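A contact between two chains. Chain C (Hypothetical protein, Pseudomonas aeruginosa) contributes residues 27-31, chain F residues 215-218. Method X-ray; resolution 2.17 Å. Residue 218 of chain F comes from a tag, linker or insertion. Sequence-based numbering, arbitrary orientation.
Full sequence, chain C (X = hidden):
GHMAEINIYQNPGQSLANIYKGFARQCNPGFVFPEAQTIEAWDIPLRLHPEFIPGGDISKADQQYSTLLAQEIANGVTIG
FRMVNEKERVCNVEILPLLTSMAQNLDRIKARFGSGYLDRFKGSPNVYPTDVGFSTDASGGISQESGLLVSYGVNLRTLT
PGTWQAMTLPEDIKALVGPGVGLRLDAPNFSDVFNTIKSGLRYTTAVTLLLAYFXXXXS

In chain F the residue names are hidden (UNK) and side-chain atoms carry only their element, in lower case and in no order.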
# COMPACT_ATOMS: atom_id res chain seq x y z
N CYS C 27 -2.98 25.98 7.54
CA CYS C 27 -2.70 25.28 6.29
C CYS C 27 -3.86 25.31 5.33
O CYS C 27 -3.70 25.71 4.18
CB CYS C 27 -2.38 23.81 6.55
SG CYS C 27 -0.78 23.58 7.24
N ASN C 28 -5.03 24.87 5.81
CA ASN C 28 -6.22 24.72 5.00
C ASN C 28 -7.49 24.74 5.86
O ASN C 28 -7.81 23.76 6.54
CB ASN C 28 -6.13 23.43 4.16
CG ASN C 28 -7.24 23.33 3.14
OD1 ASN C 28 -8.40 23.55 3.46
ND2 ASN C 28 -6.88 23.00 1.91
N PRO C 29 -8.21 25.88 5.83
CA PRO C 29 -9.48 26.05 6.55
C PRO C 29 -10.59 25.09 6.09
O PRO C 29 -11.43 24.69 6.90
CB PRO C 29 -9.86 27.49 6.23
CG PRO C 29 -9.14 27.77 4.92
CD PRO C 29 -7.84 27.10 5.09
N GLY C 30 -10.57 24.72 4.81
CA GLY C 30 -11.48 23.71 4.26
C GLY C 30 -11.26 22.29 4.77
O GLY C 30 -12.23 21.54 4.95
N PHE C 31 -10.00 21.93 5.00
CA PHE C 31 -9.59 20.62 5.54
C PHE C 31 -10.39 20.33 6.81
O PHE C 31 -10.38 21.12 7.73
CB PHE C 31 -8.07 20.63 5.84
CG PHE C 31 -7.52 19.32 6.41
CD1 PHE C 31 -7.15 18.28 5.56
CD2 PHE C 31 -7.36 19.15 7.78
CE1 PHE C 31 -6.64 17.09 6.08
CE2 PHE C 31 -6.86 17.97 8.30
CZ PHE C 31 -6.49 16.94 7.45
N UNK F 215 -10.22 30.81 -4.86
CA UNK F 215 -8.90 31.32 -4.56
C UNK F 215 -8.57 31.12 -3.07
O UNK F 215 -7.41 30.92 -2.71
c UNK F 215 -8.79 32.81 -4.94
N UNK F 216 -9.58 31.20 -2.21
CA UNK F 216 -9.35 31.22 -0.78
C UNK F 216 -9.40 29.83 -0.15
O UNK F 216 -8.71 29.53 0.84
c UNK F 216 -10.36 32.13 -0.11
N UNK F 217 -10.20 28.97 -0.77
CA UNK F 217 -10.73 27.79 -0.12
C UNK F 217 -9.68 26.69 0.04
O UNK F 217 -9.78 25.87 0.97
c UNK F 217 -13.05 26.31 1.30
c UNK F 217 -13.21 27.28 0.14
c UNK F 217 -11.81 26.12 -1.74
c UNK F 217 -12.03 27.34 -0.84
N UNK F 218 -8.67 26.68 -0.83
CA UNK F 218 -7.65 25.64 -0.82
C UNK F 218 -8.15 24.36 -1.45
O UNK F 218 -7.60 23.27 -1.24

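Position 215 of chain F carries a single side-chain carbon, bonded to CA, with nothing beyond it. This CB stays 11.1 Å from CG of Pro29(C) and touches nothing on chain C. One carbon and no further atoms identify Ala215(F). It lies in a helix that begins earlier in the chain, in a buried setting where a small methyl group is easily accommodated.

Position 216 is again a lone carbon on CA, directed sideways to the other stretch, its CB 6.8 Å from CG of Pro29(C). What reaches chain C is the backbone: the carbonyl O of this position lies 4.5 Å from CG of Pro29(C). The single methyl marks Ala216(F), still helical; its short side chain takes no part in the approach to the proline ring.

Position 217 has four side-chain carbons and no heteroatom. The chain forks at its first carbon, and one of the two arms is two carbons long. Forking at CB excludes leucine, and the extra carbon excludes valine, so this is Ile217(F). Its CA-to-CB bond points away from chain C, yet the longer arm lets a nonpolar carbon come back, CD1 lying 4.2 Å from CA of Gly30(C), a carbon surface that suits it. Its backbone O faces the turn of chain C, lying 3.7 Å from OD1 of Asn28(C), 4.1 Å from N of Gly30(C) and 4.4 Å from CG of Pro29(C).

Position 218 has no side-chain atoms at all, and its carbonyl O lies 3.2 Å from ND2 of Asn28(C). This is Gly218(F), a residue from the expression tag. Its phi of 78° is a value that glycine adopts readily. An ideal CB here would point toward chain C and clash with ND2 of Asn28(C), at 2.7 Å.

The contact is small, burying 154 Å² over both sides, and rests largely on backbone atoms of chain F meeting a turn of chain C. Asn28(C), the first residue to leave helical geometry after a helix, is its polar centre. Its OD1 accepts a hydrogen bond from N of Phe31(C) at 2.7 Å, tying the side chain to its own turn, while its ND2 donates a weak hydrogen bond to O of Gly218(F). Beside it, Pro29(C) adds a carbon surface, and Gly30(C) leaves room for the neighbouring chain: an ideal CB there would sit a tight 3.2 Å from O of Ile217(F). A loose set of contacts thus accompanies a single weak hydrogen bond.

Chain F (215-218) AAIG
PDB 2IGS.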